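Local coordinates for protein Baccell_00875 (Bacteroides cellulosilyticus DSM 14838, PDB 5NO8) that probably acts as a polysaccharide lyase that removes the L-rhamnose capping glucuronic acid in complex arabinogalactan proteins, at residues N69-V80 and V137-F148. Residues are numbered along the deposited sequence; the frame is centred on the assembly and turned at random.
Sequences NYGWGLGYFTVV and VSLYDVAVYTPF
Segment 73-80 runs antiparallel to 138-145 through eight backbone hydrogen bonds, six of them from strand 75-80, and the register slips by one residue between Tyr-76 and Thr-78, a beta bulge at whose corner Asp-141 has phi and psi both positive. Water 2 joins Asp-141 O to Thr-78 OG1 there. Gly-75 has no side chain, and a CB would strike Ala-143 O.

At one end Tyr-145 enters an aromatic cluster. Its CG lies anti to the carbonyl carbon (chi1 -65°), which carries the ring over to the 69-76 side. Tyr-70 presents its edge to that ring's face, CD1 to Tyr-145 CE1 3.4 Å, planes at 79°: a T-shaped pair. Tyr-76 meets the same ring obliquely and sets CZ 3.4 Å from Ala-143 CB, while its hydroxyl bonds to Glu-201 and Trp-203. Water 1 bridges Tyr-145 OH (2.6 Å) and Asn-69 ND2. Replacing Tyr-145 with an alanine is likely to leave the Tyr-70 edge without its facing ring and water 1 without its phenol partner.

Within the type II turn from Gly-71 to Leu-74, Trp-72 takes Thr-146 CB over one face, 4.1 Å from the six-membered-ring centroid (CH-pi), and turns its edge to the face of Phe-148, Trp-72 CH2 to Phe-148 CZ 3.6 Å. At the far end Leu-139 CD2 packs on Val-79 CB (3.6 Å), and Val-80 CG2 meets the Tyr-140 ring edge.

Strand 84-90 continues the sheet beyond 75-80, and Phe-77 and Leu-139 reach across to Ile-110 of another sheet, consistent with the facing layers of a beta-sandwich domain, the bulged pair belonging to one layer.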
loop_
_atom_site.group_PDB
_atom_site.type_symbol
_atom_site.label_atom_id
_atom_site.label_comp_id
_atom_site.label_asym_id
_atom_site.label_seq_id
_atom_site.Cartn_x
_atom_site.Cartn_y
_atom_site.Cartn_z
ATOM N N ASN A 69 20.772 -12.284 13.992
ATOM C CA ASN A 69 19.639 -13.218 14.114
ATOM C C ASN A 69 18.621 -13.093 12.971
ATOM O O ASN A 69 17.869 -14.057 12.729
ATOM C CB ASN A 69 18.931 -13.025 15.438
ATOM C CG ASN A 69 18.201 -11.716 15.507
ATOM O OD1 ASN A 69 18.828 -10.675 15.646
ATOM N ND2 ASN A 69 16.866 -11.755 15.354
ATOM N N TYR A 70 18.631 -11.934 12.281
ATOM C CA TYR A 70 17.732 -11.647 11.150
ATOM C C TYR A 70 18.287 -11.966 9.770
ATOM O O TYR A 70 17.666 -11.640 8.745
ATOM C CB TYR A 70 17.318 -10.173 11.176
ATOM C CG TYR A 70 16.381 -9.818 12.289
ATOM C CD1 TYR A 70 15.127 -10.438 12.382
ATOM C CD2 TYR A 70 16.689 -8.837 13.207
ATOM C CE1 TYR A 70 14.245 -10.113 13.389
ATOM C CE2 TYR A 70 15.798 -8.495 14.229
ATOM C CZ TYR A 70 14.573 -9.130 14.293
ATOM O OH TYR A 70 13.687 -8.796 15.259
ATOM N N GLY A 71 19.440 -12.618 9.717
ATOM C CA GLY A 71 20.014 -13.028 8.446
ATOM C C GLY A 71 19.071 -13.868 7.593
ATOM O O GLY A 71 18.339 -14.705 8.104
ATOM N N TRP A 72 19.117 -13.637 6.293
ATOM C CA TRP A 72 18.335 -14.408 5.318
ATOM C C TRP A 72 18.582 -15.890 5.504
ATOM O O TRP A 72 19.745 -16.370 5.480
ATOM C CB TRP A 72 18.737 -14.002 3.899
ATOM C CG TRP A 72 18.058 -14.748 2.830
ATOM C CD1 TRP A 72 18.206 -16.071 2.539
ATOM C CD2 TRP A 72 17.154 -14.231 1.868
ATOM N NE1 TRP A 72 17.442 -16.414 1.466
ATOM C CE2 TRP A 72 16.800 -15.293 1.019
ATOM C CE3 TRP A 72 16.619 -12.963 1.619
ATOM C CZ2 TRP A 72 15.885 -15.146 -0.019
ATOM C CZ3 TRP A 72 15.733 -12.816 0.561
ATOM C CH2 TRP A 72 15.369 -13.894 -0.230
ATOM N N GLY A 73 17.510 -16.655 5.684
ATOM C CA GLY A 73 17.660 -18.096 5.830
ATOM C C GLY A 73 17.623 -18.593 7.255
ATOM O O GLY A 73 17.461 -19.807 7.483
ATOM N N LEU A 74 17.775 -17.686 8.216
ATOM C CA LEU A 74 17.497 -17.970 9.591
ATOM C C LEU A 74 15.990 -17.891 9.795
ATOM O O LEU A 74 15.247 -17.510 8.888
ATOM C CB LEU A 74 18.248 -17.050 10.535
ATOM C CG LEU A 74 19.772 -17.059 10.327
ATOM C CD1 LEU A 74 20.389 -16.152 11.373
ATOM C CD2 LEU A 74 20.366 -18.466 10.344
ATOM N N GLY A 75 15.531 -18.321 10.951
ATOM C CA GLY A 75 14.079 -18.341 11.171
ATOM C C GLY A 75 13.717 -18.832 12.533
ATOM O O GLY A 75 14.554 -18.863 13.441
ATOM N N TYR A 76 12.454 -19.210 12.674
ATOM C CA TYR A 76 11.890 -19.581 13.956
ATOM C C TYR A 76 10.645 -20.431 13.814
ATOM O O TYR A 76 10.056 -20.528 12.749
ATOM C CB TYR A 76 11.580 -18.307 14.785
ATOM C CG TYR A 76 10.682 -17.318 14.068
ATOM C CD1 TYR A 76 9.308 -17.461 14.091
ATOM C CD2 TYR A 76 11.218 -16.237 13.360
ATOM C CE1 TYR A 76 8.495 -16.553 13.431
ATOM C CE2 TYR A 76 10.410 -15.332 12.671
ATOM C CZ TYR A 76 9.041 -15.492 12.733
ATOM O OH TYR A 76 8.235 -14.612 12.077
ATOM N N PHE A 77 10.263 -21.068 14.912
ATOM C CA PHE A 77 9.041 -21.848 14.965
ATOM C C PHE A 77 8.695 -22.056 16.416
ATOM O O PHE A 77 9.561 -21.967 17.307
ATOM C CB PHE A 77 9.191 -23.199 14.244
ATOM C CG PHE A 77 10.307 -24.047 14.788
ATOM C CD1 PHE A 77 10.124 -24.797 15.932
ATOM C CD2 PHE A 77 11.551 -24.061 14.183
ATOM C CE1 PHE A 77 11.154 -25.573 16.459
ATOM C CE2 PHE A 77 12.575 -24.842 14.709
ATOM C CZ PHE A 77 12.374 -25.586 15.843
ATOM N N THR A 78 7.427 -22.316 16.658
ATOM C CA THR A 78 6.960 -22.706 17.968
ATOM C C THR A 78 6.631 -24.174 17.930
ATOM O O THR A 78 5.738 -24.583 17.192
ATOM C CB THR A 78 5.753 -21.860 18.380
ATOM O OG1 THR A 78 6.155 -20.488 18.445
ATOM C CG2 THR A 78 5.199 -22.308 19.729
ATOM N N VAL A 79 7.285 -24.964 18.769
ATOM C CA VAL A 79 7.094 -26.397 18.782
ATOM C C VAL A 79 6.220 -26.773 19.974
ATOM O O VAL A 79 6.425 -26.321 21.104
ATOM C CB VAL A 79 8.407 -27.204 18.692
ATOM C CG1 VAL A 79 9.376 -26.849 19.759
ATOM C CG2 VAL A 79 8.125 -28.700 18.719
ATOM N N VAL A 80 5.224 -27.580 19.681
ATOM C CA VAL A 80 4.250 -27.999 20.663
ATOM C C VAL A 80 4.161 -29.511 20.721
ATOM O O VAL A 80 3.963 -30.180 19.698
ATOM C CB VAL A 80 2.865 -27.434 20.305
ATOM C CG1 VAL A 80 1.812 -27.970 21.271
ATOM C CG2 VAL A 80 2.890 -25.916 20.344
ATOM N N VAL A 137 5.188 -33.829 16.716
ATOM C CA VAL A 137 5.226 -32.430 17.110
ATOM C C VAL A 137 4.321 -31.625 16.185
ATOM O O VAL A 137 4.145 -31.971 15.006
ATOM C CB VAL A 137 6.649 -31.843 17.055
ATOM C CG1 VAL A 137 7.593 -32.652 17.956
ATOM C CG2 VAL A 137 7.201 -31.800 15.642
ATOM N N SER A 138 3.762 -30.546 16.733
ATOM C CA SER A 138 3.074 -29.530 15.947
ATOM C C SER A 138 3.959 -28.291 15.925
ATOM O O SER A 138 4.551 -27.933 16.940
ATOM C CB SER A 138 1.716 -29.216 16.523
ATOM O OG SER A 138 0.848 -30.333 16.453
ATOM N N LEU A 139 4.141 -27.698 14.763
ATOM C CA LEU A 139 4.920 -26.471 14.641
ATOM C C LEU A 139 3.958 -25.364 14.251
ATOM O O LEU A 139 3.217 -25.523 13.278
ATOM C CB LEU A 139 6.007 -26.589 13.559
ATOM C CG LEU A 139 7.036 -27.730 13.785
ATOM C CD1 LEU A 139 8.114 -27.723 12.711
ATOM C CD2 LEU A 139 7.644 -27.625 15.184
ATOM N N TYR A 140 3.977 -24.269 14.999
ATOM C CA TYR A 140 3.169 -23.122 14.710
ATOM C C TYR A 140 4.073 -21.916 14.480
ATOM O O TYR A 140 5.184 -21.838 15.031
ATOM C CB TYR A 140 2.252 -22.847 15.880
ATOM C CG TYR A 140 1.228 -23.892 16.164
ATOM C CD1 TYR A 140 -0.016 -23.864 15.519
ATOM C CD2 TYR A 140 1.463 -24.925 17.056
ATOM C CE1 TYR A 140 -0.979 -24.797 15.804
ATOM C CE2 TYR A 140 0.497 -25.880 17.334
ATOM C CZ TYR A 140 -0.723 -25.806 16.684
ATOM O OH TYR A 140 -1.704 -26.710 16.966
ATOM N N ASP A 141 3.593 -20.948 13.695
ATOM C CA ASP A 141 4.352 -19.719 13.429
ATOM C C ASP A 141 5.785 -20.044 13.005
ATOM O O ASP A 141 6.774 -19.591 13.595
ATOM C CB ASP A 141 4.290 -18.786 14.641
ATOM C CG ASP A 141 3.013 -17.952 14.657
ATOM O OD1 ASP A 141 1.992 -18.443 14.095
ATOM O OD2 ASP A 141 3.040 -16.794 15.164
ATOM N N VAL A 142 5.846 -20.837 11.965
ATOM C CA VAL A 142 7.096 -21.266 11.343
ATOM C C VAL A 142 7.412 -20.225 10.261
ATOM O O VAL A 142 6.569 -19.954 9.413
ATOM C CB VAL A 142 6.947 -22.641 10.659
ATOM C CG1 VAL A 142 8.292 -23.095 10.075
ATOM C CG2 VAL A 142 6.372 -23.656 11.632
ATOM N N ALA A 143 8.604 -19.637 10.306
ATOM C CA ALA A 143 8.945 -18.582 9.340
ATOM C C ALA A 143 10.425 -18.538 9.041
ATOM O O ALA A 143 11.232 -18.933 9.861
ATOM C CB ALA A 143 8.452 -17.220 9.816
ATOM N N VAL A 144 10.754 -18.103 7.820
ATOM C CA VAL A 144 12.130 -17.899 7.408
ATOM C C VAL A 144 12.297 -16.393 7.193
ATOM O O VAL A 144 11.498 -15.752 6.484
ATOM C CB VAL A 144 12.451 -18.667 6.119
ATOM C CG1 VAL A 144 13.870 -18.378 5.617
ATOM C CG2 VAL A 144 12.257 -20.151 6.314
ATOM N N TYR A 145 13.343 -15.813 7.778
ATOM C CA TYR A 145 13.657 -14.413 7.504
ATOM C C TYR A 145 14.123 -14.221 6.065
ATOM O O TYR A 145 14.971 -14.966 5.570
ATOM C CB TYR A 145 14.738 -13.898 8.449
ATOM C CG TYR A 145 14.340 -13.858 9.873
ATOM C CD1 TYR A 145 13.301 -13.040 10.298
ATOM C CD2 TYR A 145 15.009 -14.611 10.817
ATOM C CE1 TYR A 145 12.928 -12.981 11.634
ATOM C CE2 TYR A 145 14.662 -14.558 12.144
ATOM C CZ TYR A 145 13.643 -13.727 12.567
ATOM O OH TYR A 145 13.316 -13.698 13.908
ATOM N N THR A 146 13.541 -13.215 5.397
ATOM C CA THR A 146 13.907 -12.829 4.034
ATOM C C THR A 146 14.010 -11.304 4.062
ATOM O O THR A 146 13.072 -10.595 3.653
ATOM C CB THR A 146 12.897 -13.325 2.977
ATOM O OG1 THR A 146 11.604 -12.789 3.275
ATOM C CG2 THR A 146 12.852 -14.848 2.913
ATOM N N PRO A 147 15.125 -10.781 4.595
ATOM C CA PRO A 147 15.221 -9.345 4.894
ATOM C C PRO A 147 15.513 -8.516 3.652
ATOM O O PRO A 147 16.567 -7.915 3.542
ATOM C CB PRO A 147 16.335 -9.274 5.933
ATOM C CG PRO A 147 17.199 -10.444 5.609
ATOM C CD PRO A 147 16.269 -11.524 5.139
ATOM N N PHE A 148 14.544 -8.479 2.742
ATOM C CA PHE A 148 14.641 -7.668 1.508
ATOM C C PHE A 148 14.886 -6.207 1.889
ATOM O O PHE A 148 14.332 -5.702 2.890
ATOM C CB PHE A 148 13.374 -7.775 0.652
ATOM C CG PHE A 148 13.167 -9.114 0.012
ATOM C CD1 PHE A 148 13.791 -9.435 -1.186
ATOM C CD2 PHE A 148 12.307 -10.045 0.594
ATOM C CE1 PHE A 148 13.593 -10.675 -1.793
ATOM C CE2 PHE A 148 12.119 -11.286 0.007
ATOM C CZ PHE A 148 12.760 -11.601 -1.177
HETATM O O HOH W 1 15.418 -14.369 15.370
HETATM O O HOH W 2 7.365 -19.176 16.302
HETATM O O HOH W 3 1.622 -31.416 18.861
#